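CELL WALL surface anchor family protein (PDB 2X9Z) forms the repeating backbone subunit of the pneumococcal pilus, a surface fibre linked with cell adhesion. Local coordinates at residues P3-D8 against Y36-K41; V68-D73 against V112-S117; A177-D182 against R220-Y225. The protein carries 1 engineered substitution. One frame throughout, in Å; residues are numbered along the deposited sequence.

Overall arrangement
The three contacts follow one another along the chain. Contacts 1 and 2 share one antiparallel sheet, ordered 4-9, 33-42, 110-120, 61-72, 75-76: contact 1 joins 4-9 to 33-42 and contact 2 joins 110-120 to 61-72. Their centres are about 10 Å apart, and Thr40 O and Val112 N, 2.8 Å apart, probably hydrogen-bond across the middle. Contact 3 lies at a separate three-stranded sheet, where loop 220-225 meets strand 179-185; its centre is about 24 Å from that of contact 1 and about 30 Å from that of contact 2, across the chain's centre from the latter. The fragment thus pairs two beta modules, consistent with successive Cna-B-like domains of a pilin.

Contact 1: residues P3-D8 against Y36-K41; sequences PKIDKD and YEIVTK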
loop_
_atom_site.group_PDB
_atom_site.type_symbol
_atom_site.label_atom_id
_atom_site.label_comp_id
_atom_site.label_asym_id
_atom_site.label_seq_id
_atom_site.Cartn_x
_atom_site.Cartn_y
_atom_site.Cartn_z
ATOM N N PRO A 3 3.552 -9.387 -12.893
ATOM C CA PRO A 3 2.387 -8.509 -13.018
ATOM C C PRO A 3 2.844 -7.049 -13.022
ATOM O O PRO A 3 3.971 -6.759 -12.610
ATOM C CB PRO A 3 1.561 -8.841 -11.772
ATOM C CG PRO A 3 2.532 -9.394 -10.772
ATOM C CD PRO A 3 3.706 -9.952 -11.540
ATOM N N LYS A 4 1.993 -6.154 -13.513
ATOM C CA LYS A 4 2.306 -4.727 -13.567
ATOM C C LYS A 4 1.162 -3.951 -12.950
ATOM O O LYS A 4 0.024 -4.405 -12.980
ATOM C CB LYS A 4 2.511 -4.282 -15.016
ATOM C CG LYS A 4 3.675 -4.977 -15.718
ATOM C CD LYS A 4 3.908 -4.410 -17.113
ATOM C CE LYS A 4 2.685 -4.579 -17.996
ATOM N NZ LYS A 4 2.385 -6.005 -18.286
ATOM N N ILE A 5 1.456 -2.782 -12.393
ATOM C CA ILE A 5 0.431 -2.004 -11.704
ATOM C C ILE A 5 0.634 -0.508 -11.871
ATOM O O ILE A 5 1.756 -0.045 -12.050
ATOM C CB ILE A 5 0.402 -2.351 -10.194
ATOM C CG1 ILE A 5 -0.833 -1.764 -9.506
ATOM C CG2 ILE A 5 1.686 -1.897 -9.511
ATOM C CD1 ILE A 5 -1.087 -2.369 -8.147
ATOM N N ASP A 6 -0.466 0.231 -11.829
ATOM C CA ASP A 6 -0.390 1.676 -11.763
ATOM C C ASP A 6 -1.554 2.188 -10.927
ATOM O O ASP A 6 -2.613 1.550 -10.857
ATOM C CB ASP A 6 -0.439 2.287 -13.159
ATOM C CG ASP A 6 -0.127 3.777 -13.150
ATOM O OD1 ASP A 6 0.703 4.225 -12.321
ATOM O OD2 ASP A 6 -0.713 4.508 -13.974
ATOM N N LYS A 7 -1.342 3.325 -10.278
ATOM C CA LYS A 7 -2.393 3.985 -9.536
ATOM C C LYS A 7 -2.465 5.439 -9.963
ATOM O O LYS A 7 -1.442 6.116 -10.063
ATOM C CB LYS A 7 -2.124 3.919 -8.042
ATOM C CG LYS A 7 -3.190 4.630 -7.267
ATOM C CD LYS A 7 -2.910 4.680 -5.807
ATOM C CE LYS A 7 -4.107 5.295 -5.140
ATOM N NZ LYS A 7 -4.075 5.037 -3.706
ATOM N N ASP A 8 -3.674 5.930 -10.206
ATOM C CA ASP A 8 -3.832 7.331 -10.574
ATOM C C ASP A 8 -5.281 7.749 -10.366
ATOM O O ASP A 8 -6.102 6.972 -9.875
ATOM C CB ASP A 8 -3.409 7.534 -12.040
ATOM C CG ASP A 8 -2.805 8.911 -12.307
ATOM O OD1 ASP A 8 -3.159 9.890 -11.614
ATOM O OD2 ASP A 8 -1.963 9.007 -13.226
ATOM N N TYR A 36 -10.332 7.719 -7.710
ATOM C CA TYR A 36 -9.096 6.975 -7.900
ATOM C C TYR A 36 -9.315 5.660 -8.628
ATOM O O TYR A 36 -10.404 5.087 -8.601
ATOM C CB TYR A 36 -8.482 6.645 -6.542
ATOM C CG TYR A 36 -7.834 7.817 -5.837
ATOM C CD1 TYR A 36 -8.556 8.628 -4.967
ATOM C CD2 TYR A 36 -6.497 8.107 -6.038
ATOM C CE1 TYR A 36 -7.954 9.696 -4.319
ATOM C CE2 TYR A 36 -5.895 9.156 -5.395
ATOM C CZ TYR A 36 -6.618 9.948 -4.537
ATOM O OH TYR A 36 -5.989 11.003 -3.912
ATOM N N GLU A 37 -8.249 5.167 -9.243
ATOM C CA GLU A 37 -8.267 3.829 -9.807
ATOM C C GLU A 37 -6.897 3.168 -9.695
ATOM O O GLU A 37 -5.850 3.829 -9.779
ATOM C CB GLU A 37 -8.739 3.855 -11.259
ATOM C CG GLU A 37 -7.804 4.577 -12.197
ATOM C CD GLU A 37 -8.362 4.684 -13.602
ATOM O OE1 GLU A 37 -7.561 4.731 -14.552
ATOM O OE2 GLU A 37 -9.601 4.728 -13.755
ATOM N N ILE A 38 -6.920 1.855 -9.485
ATOM C CA ILE A 38 -5.723 1.033 -9.452
ATOM C C ILE A 38 -5.914 -0.002 -10.557
ATOM O O ILE A 38 -6.914 -0.724 -10.567
ATOM C CB ILE A 38 -5.595 0.295 -8.099
ATOM C CG1 ILE A 38 -5.629 1.281 -6.922
ATOM C CG2 ILE A 38 -4.347 -0.579 -8.078
ATOM C CD1 ILE A 38 -5.887 0.601 -5.607
ATOM N N VAL A 39 -4.973 -0.054 -11.495
ATOM C CA VAL A 39 -5.064 -0.978 -12.616
ATOM C C VAL A 39 -3.887 -1.949 -12.556
ATOM O O VAL A 39 -2.729 -1.519 -12.444
ATOM C CB VAL A 39 -5.059 -0.228 -13.967
ATOM C CG1 VAL A 39 -4.980 -1.206 -15.120
ATOM C CG2 VAL A 39 -6.294 0.670 -14.088
ATOM N N THR A 40 -4.189 -3.246 -12.607
ATOM C CA THR A 40 -3.170 -4.287 -12.491
ATOM C C THR A 40 -3.279 -5.250 -13.661
ATOM O O THR A 40 -4.375 -5.693 -14.011
ATOM C CB THR A 40 -3.329 -5.072 -11.168
ATOM O OG1 THR A 40 -3.394 -4.143 -10.081
ATOM C CG2 THR A 40 -2.154 -6.016 -10.951
ATOM N N LYS A 41 -2.141 -5.554 -14.273
ATOM C CA LYS A 41 -2.081 -6.511 -15.364
ATOM C C LYS A 41 -1.487 -7.808 -14.842
ATOM O O LYS A 41 -0.355 -7.831 -14.363
ATOM C CB LYS A 41 -1.192 -5.982 -16.492
ATOM C CG LYS A 41 -1.617 -4.650 -17.059
ATOM C CD LYS A 41 -2.840 -4.771 -17.937
ATOM C CE LYS A 41 -3.168 -3.428 -18.578
ATOM N NZ LYS A 41 -4.383 -3.494 -19.442
HETATM O O HOH W 1 1.685 -8.533 -16.555
#
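Lys7 leaves its strand with CG anti to the backbone N (chi1 179°) and stays extended to its tip, while Tyr36 has CG anti to the carbonyl carbon (chi1 -74°); the lysine chain crosses the tyrosine obliquely, Lys7 CE lying 3.8 Å from Tyr36 CD2. On the same sheet face Ile5, also with its CG1 branch anti to N, runs alongside Ile38 and Thr40. Its tip, Ile5 CD1, touches Ile38 CG2 at 3.7 Å, and Thr40 OG1 sits beside the same methyl while hydrogen-bonding to Trp53. The strands are antiparallel, and three hydrogen-bonded pairs, Lys4-Lys41, Asp6-Val39 and Asp8-Glu37, give six backbone bonds. Lys41 N to Lys4 O is the shortest at 2.8 Å; the bonds of the other two pairs arrive nearly along the C=O axes. The opposite face is polar apart from Val39. Lys4 curls at chi3 and chi4 so that its NZ meets a water (3.1 Å) that can donate to Lys41 O. Lys4 NZ also forms a salt bridge with Glu109. Asp6 forms a salt bridge with Lys22 through OD1 and accepts a hydrogen bond from Asn14 N through OD2; Glu37 bonds to the backbone N of Ala13 and Gly11. Lys7 NZ is bonded covalently to Asn132 CG and hydrogen-bonded to Asp55. The buried lysine thereby ties its edge strand to strand 130-139 of the facing sheet, an intramolecular Lys-Asn isopeptide bond of the kind characteristic of Gram-positive pilins, with Asp55 placed like the acidic partner of such sites.

Contact 2: residues V68-D73 against V112-S117; sequences VKVTVD and VKITYS
Val70, Val112 and Ile114 stand side by side on the buried face of this antiparallel pair. Val70 CG2, anti to its backbone N, touches both opposing residues, 4.0 Å from Val112 CG1 and from Ile114 CG1. Val68 continues the row: its CG1 runs alongside Ile114 CG2 at 3.9 Å, and its other methyl rests against the CB of Tyr116. The opposite face carries Lys69, Thr71, Lys113 and Thr115. Both threonines put OG1 between backbone N and carbonyl carbon (chi1 60° and 63°), turning each hydroxyl oxygen toward a lysine's first methylene: Thr71 OG1 lies 3.5 Å from Lys113 CB, with the two side chains pointing the same way, whereas Lys69 crosses Thr115 obliquely. A water donates to Lys113 O at 2.9 Å and reaches Thr71 OG1 weakly. In the backbone, Lys69-Thr115 and Thr71-Lys113 form the hydrogen-bonded pairs; all four N-H...O bonds are 2.9 Å long and lie in the carbonyl planes. Strand 110-120 is flanked on its other side by strand 33-42, while Trp53 of strand 50-57 and Phe91 and Leu93 of strand 90-95 pack against the apolar row from the facing sheet.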
loop_
_atom_site.group_PDB
_atom_site.type_symbol
_atom_site.label_atom_id
_atom_site.label_comp_id
_atom_site.label_asym_id
_atom_site.label_seq_id
_atom_site.Cartn_x
_atom_site.Cartn_y
_atom_site.Cartn_z
ATOM N N VAL A 68 -15.859 1.266 -3.206
ATOM C CA VAL A 68 -14.937 0.379 -3.918
ATOM C C VAL A 68 -15.671 -0.508 -4.920
ATOM O O VAL A 68 -16.636 -1.194 -4.565
ATOM C CB VAL A 68 -14.106 -0.498 -2.953
ATOM C CG1 VAL A 68 -13.125 -1.362 -3.725
ATOM C CG2 VAL A 68 -13.363 0.364 -1.953
ATOM N N LYS A 69 -15.209 -0.479 -6.169
ATOM C CA LYS A 69 -15.712 -1.356 -7.221
ATOM C C LYS A 69 -14.534 -2.084 -7.859
ATOM O O LYS A 69 -13.446 -1.525 -7.994
ATOM C CB LYS A 69 -16.441 -0.545 -8.298
ATOM C CG LYS A 69 -17.559 0.362 -7.785
ATOM C CD LYS A 69 -18.894 -0.354 -7.698
ATOM C CE LYS A 69 -20.050 0.633 -7.567
ATOM N NZ LYS A 69 -19.967 1.410 -6.311
ATOM N N VAL A 70 -14.739 -3.341 -8.231
ATOM C CA VAL A 70 -13.664 -4.117 -8.843
ATOM C C VAL A 70 -14.149 -4.887 -10.070
ATOM O O VAL A 70 -15.199 -5.540 -10.037
ATOM C CB VAL A 70 -12.998 -5.074 -7.818
ATOM C CG1 VAL A 70 -14.026 -5.983 -7.161
ATOM C CG2 VAL A 70 -11.887 -5.883 -8.475
ATOM N N THR A 71 -13.372 -4.793 -11.147
ATOM C CA THR A 71 -13.678 -5.454 -12.406
ATOM C C THR A 71 -12.461 -6.226 -12.899
ATOM O O THR A 71 -11.318 -5.866 -12.595
ATOM C CB THR A 71 -14.090 -4.435 -13.508
ATOM O OG1 THR A 71 -13.016 -3.512 -13.736
ATOM C CG2 THR A 71 -15.356 -3.674 -13.108
ATOM N N VAL A 72 -12.718 -7.295 -13.644
ATOM C CA VAL A 72 -11.681 -7.971 -14.417
ATOM C C VAL A 72 -12.074 -7.875 -15.887
ATOM O O VAL A 72 -13.178 -8.262 -16.263
ATOM C CB VAL A 72 -11.542 -9.446 -14.019
ATOM C CG1 VAL A 72 -10.510 -10.133 -14.907
ATOM C CG2 VAL A 72 -11.176 -9.573 -12.547
ATOM N N ASP A 73 -11.183 -7.325 -16.712
ATOM C CA ASP A 73 -11.478 -7.043 -18.115
ATOM C C ASP A 73 -12.817 -6.313 -18.256
ATOM O O ASP A 73 -13.607 -6.585 -19.157
ATOM C CB ASP A 73 -11.434 -8.319 -18.964
ATOM C CG ASP A 73 -10.018 -8.870 -19.126
ATOM O OD1 ASP A 73 -9.042 -8.171 -18.787
ATOM O OD2 ASP A 73 -9.867 -10.011 -19.597
ATOM N N VAL A 112 -7.134 -6.147 -14.004
ATOM C CA VAL A 112 -7.983 -5.885 -12.845
ATOM C C VAL A 112 -8.029 -4.384 -12.622
ATOM O O VAL A 112 -6.991 -3.733 -12.623
ATOM C CB VAL A 112 -7.445 -6.563 -11.562
ATOM C CG1 VAL A 112 -8.417 -6.348 -10.405
ATOM C CG2 VAL A 112 -7.220 -8.049 -11.794
ATOM N N LYS A 113 -9.226 -3.835 -12.447
ATOM C CA LYS A 113 -9.370 -2.422 -12.135
ATOM C C LYS A 113 -10.185 -2.254 -10.857
ATOM O O LYS A 113 -11.273 -2.819 -10.711
ATOM C CB LYS A 113 -10.048 -1.684 -13.293
ATOM C CG LYS A 113 -10.247 -0.189 -13.062
ATOM C CD LYS A 113 -10.778 0.465 -14.331
ATOM C CE LYS A 113 -11.196 1.900 -14.114
ATOM N NZ LYS A 113 -11.771 2.453 -15.368
ATOM N N ILE A 114 -9.637 -1.484 -9.928
ATOM C CA ILE A 114 -10.303 -1.181 -8.673
ATOM C C ILE A 114 -10.514 0.325 -8.632
ATOM O O ILE A 114 -9.571 1.098 -8.821
ATOM C CB ILE A 114 -9.447 -1.599 -7.466
ATOM C CG1 ILE A 114 -9.177 -3.104 -7.510
ATOM C CG2 ILE A 114 -10.126 -1.189 -6.148
ATOM C CD1 ILE A 114 -8.125 -3.555 -6.507
ATOM N N THR A 115 -11.752 0.751 -8.417
ATOM C CA THR A 115 -12.053 2.177 -8.344
ATOM C C THR A 115 -12.663 2.508 -6.991
ATOM O O THR A 115 -13.294 1.658 -6.349
ATOM C CB THR A 115 -13.005 2.627 -9.471
ATOM O OG1 THR A 115 -14.264 1.961 -9.332
ATOM C CG2 THR A 115 -12.430 2.295 -10.836
ATOM N N TYR A 116 -12.473 3.751 -6.562
ATOM C CA TYR A 116 -13.026 4.234 -5.295
ATOM C C TYR A 116 -12.817 5.737 -5.233
ATOM O O TYR A 116 -12.154 6.310 -6.092
ATOM C CB TYR A 116 -12.335 3.568 -4.101
ATOM C CG TYR A 116 -10.892 3.978 -3.930
ATOM C CD1 TYR A 116 -10.548 5.065 -3.122
ATOM C CD2 TYR A 116 -9.872 3.295 -4.580
ATOM C CE1 TYR A 116 -9.223 5.459 -2.959
ATOM C CE2 TYR A 116 -8.540 3.675 -4.421
ATOM C CZ TYR A 116 -8.227 4.761 -3.613
ATOM O OH TYR A 116 -6.920 5.140 -3.455
ATOM N N SER A 117 -13.376 6.372 -4.217
ATOM C CA SER A 117 -13.134 7.797 -4.049
ATOM C C SER A 117 -12.714 8.136 -2.628
ATOM O O SER A 117 -12.863 7.321 -1.704
ATOM C CB SER A 117 -14.353 8.619 -4.467
ATOM O OG SER A 117 -15.463 8.352 -3.631
HETATM O O HOH W 2 -13.541 -1.059 -11.362
#

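Contact 3: residues A177-D182 against R220-Y225; sequences AEATFD and RSIKGY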
loop_
_atom_site.group_PDB
_atom_site.type_symbol
_atom_site.label_atom_id
_atom_site.label_comp_id
_atom_site.label_asym_id
_atom_site.label_seq_id
_atom_site.Cartn_x
_atom_site.Cartn_y
_atom_site.Cartn_z
ATOM N N ALA A 177 16.950 -12.016 8.555
ATOM C CA ALA A 177 18.023 -11.259 7.926
ATOM C C ALA A 177 18.033 -9.852 8.456
ATOM O O ALA A 177 17.040 -9.386 9.010
ATOM C CB ALA A 177 17.845 -11.228 6.424
ATOM N N GLU A 178 19.158 -9.170 8.278
ATOM C CA GLU A 178 19.205 -7.738 8.511
ATOM C C GLU A 178 18.117 -7.082 7.659
ATOM O O GLU A 178 17.944 -7.433 6.493
ATOM C CB GLU A 178 20.582 -7.194 8.142
ATOM C CG GLU A 178 20.778 -5.751 8.547
ATOM C CD GLU A 178 22.221 -5.302 8.423
ATOM O OE1 GLU A 178 22.854 -5.611 7.396
ATOM O OE2 GLU A 178 22.723 -4.627 9.350
ATOM N N ALA A 179 17.380 -6.139 8.239
ATOM C CA ALA A 179 16.242 -5.532 7.553
ATOM C C ALA A 179 16.463 -4.041 7.408
ATOM O O ALA A 179 16.740 -3.354 8.389
ATOM C CB ALA A 179 14.947 -5.805 8.318
ATOM N N THR A 180 16.363 -3.546 6.181
ATOM C CA THR A 180 16.543 -2.125 5.917
ATOM C C THR A 180 15.205 -1.495 5.544
ATOM O O THR A 180 14.427 -2.071 4.786
ATOM C CB THR A 180 17.572 -1.909 4.791
ATOM O OG1 THR A 180 18.826 -2.479 5.189
ATOM C CG2 THR A 180 17.773 -0.420 4.506
ATOM N N PHE A 181 14.942 -0.306 6.082
ATOM C CA PHE A 181 13.706 0.415 5.798
ATOM C C PHE A 181 14.016 1.834 5.371
ATOM O O PHE A 181 14.885 2.482 5.942
ATOM C CB PHE A 181 12.806 0.495 7.037
ATOM C CG PHE A 181 12.389 -0.839 7.571
ATOM C CD1 PHE A 181 13.255 -1.593 8.350
ATOM C CD2 PHE A 181 11.119 -1.341 7.310
ATOM C CE1 PHE A 181 12.862 -2.827 8.853
ATOM C CE2 PHE A 181 10.722 -2.575 7.808
ATOM C CZ PHE A 181 11.597 -3.316 8.573
ATOM N N ASP A 182 13.287 2.319 4.380
ATOM C CA ASP A 182 13.339 3.727 4.046
ATOM C C ASP A 182 12.174 4.428 4.723
ATOM O O ASP A 182 11.012 4.050 4.537
ATOM C CB ASP A 182 13.290 3.906 2.536
ATOM C CG ASP A 182 14.541 3.386 1.861
ATOM O OD1 ASP A 182 15.643 3.870 2.201
ATOM O OD2 ASP A 182 14.431 2.488 1.005
ATOM N N ARG A 220 12.659 -2.466 2.507
ATOM C CA ARG A 220 13.320 -2.961 1.311
ATOM C C ARG A 220 13.146 -4.481 1.250
ATOM O O ARG A 220 13.322 -5.172 2.246
ATOM C CB ARG A 220 14.794 -2.578 1.315
ATOM C CG ARG A 220 15.041 -1.063 1.268
ATOM C CD ARG A 220 16.509 -0.737 1.098
ATOM N NE ARG A 220 16.733 0.702 1.157
ATOM C CZ ARG A 220 17.924 1.275 1.060
ATOM N NH1 ARG A 220 19.004 0.524 0.898
ATOM N NH2 ARG A 220 18.031 2.595 1.123
ATOM N N SER A 221 12.772 -4.995 0.085
ATOM C CA SER A 221 12.455 -6.412 -0.043
ATOM C C SER A 221 13.535 -7.310 0.549
ATOM O O SER A 221 14.719 -7.171 0.239
ATOM C CB SER A 221 12.222 -6.774 -1.509
ATOM O OG SER A 221 12.123 -8.173 -1.657
ATOM N N ILE A 222 13.103 -8.230 1.406
ATOM C CA ILE A 222 13.966 -9.257 1.961
ATOM C C ILE A 222 13.574 -10.559 1.275
ATOM O O ILE A 222 12.411 -10.970 1.316
ATOM C CB ILE A 222 13.770 -9.396 3.479
ATOM C CG1 ILE A 222 13.937 -8.039 4.168
ATOM C CG2 ILE A 222 14.752 -10.409 4.054
ATOM C CD1 ILE A 222 13.653 -8.069 5.652
ATOM N N LYS A 223 14.540 -11.198 0.623
ATOM C CA LYS A 223 14.254 -12.379 -0.174
ATOM C C LYS A 223 13.510 -13.428 0.645
ATOM O O LYS A 223 14.007 -13.897 1.662
ATOM C CB LYS A 223 15.548 -12.961 -0.749
ATOM C CG LYS A 223 15.334 -14.172 -1.642
ATOM C CD LYS A 223 16.657 -14.687 -2.193
ATOM C CE LYS A 223 16.472 -15.983 -2.964
ATOM N NZ LYS A 223 15.595 -15.797 -4.152
ATOM N N GLY A 224 12.303 -13.774 0.204
ATOM C CA GLY A 224 11.528 -14.817 0.849
ATOM C C GLY A 224 10.595 -14.371 1.968
ATOM O O GLY A 224 9.864 -15.198 2.534
ATOM N N TYR A 225 10.610 -13.076 2.285
ATOM C CA TYR A 225 9.767 -12.529 3.347
ATOM C C TYR A 225 8.838 -11.443 2.827
ATOM O O TYR A 225 9.248 -10.589 2.033
ATOM C CB TYR A 225 10.622 -11.950 4.485
ATOM C CG TYR A 225 11.349 -13.004 5.286
ATOM C CD1 TYR A 225 12.603 -13.461 4.897
ATOM C CD2 TYR A 225 10.769 -13.567 6.420
ATOM C CE1 TYR A 225 13.262 -14.441 5.623
ATOM C CE2 TYR A 225 11.418 -14.553 7.147
ATOM C CZ TYR A 225 12.664 -14.979 6.749
ATOM O OH TYR A 225 13.312 -15.955 7.474
HETATM O O HOH W 3 15.628 -5.091 3.961
#
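The tight part of this contact is the end held by Arg220, a salt bridge at the protein surface. The arginine, extended from CG to NE, grips Asp182 side-on with two nitrogens: NH2 meets the syn lone pair of Asp182 OD1 and NE reaches Asp182 OD2 from above the carboxylate plane, both at 2.9 Å. The two flat groups are turned 41° apart. Asp182 OD1 is also hydrogen-bonded to Thr194 OG1, which helps to hold the carboxylate in place. Thr180 runs alongside the arginine, its CG2 over one guanidinium face, 3.5 Å above the plane and offset toward the rim, and Arg220 N donates to Thr180 O at 2.9 Å. Beyond this the backbones diverge, and a water bridges them, accepting from Thr180 N at 2.8 Å and donating to Arg220 O. The looser end is sparse and apolar: partly exposed Ile222 meets buried Ala179, CD1 to CB, at 3.7 Å, and its CG2 just touches CB of partly exposed Ala177. The chain then makes a type II turn from Ile222 to Tyr225, with Lys223 exposed. Strand 179-185 lies between 191-197 and 215-219; segment 220-225 leaves the latter for strand 226-229, and Ile222 packs on Trp165 of strand 159-166.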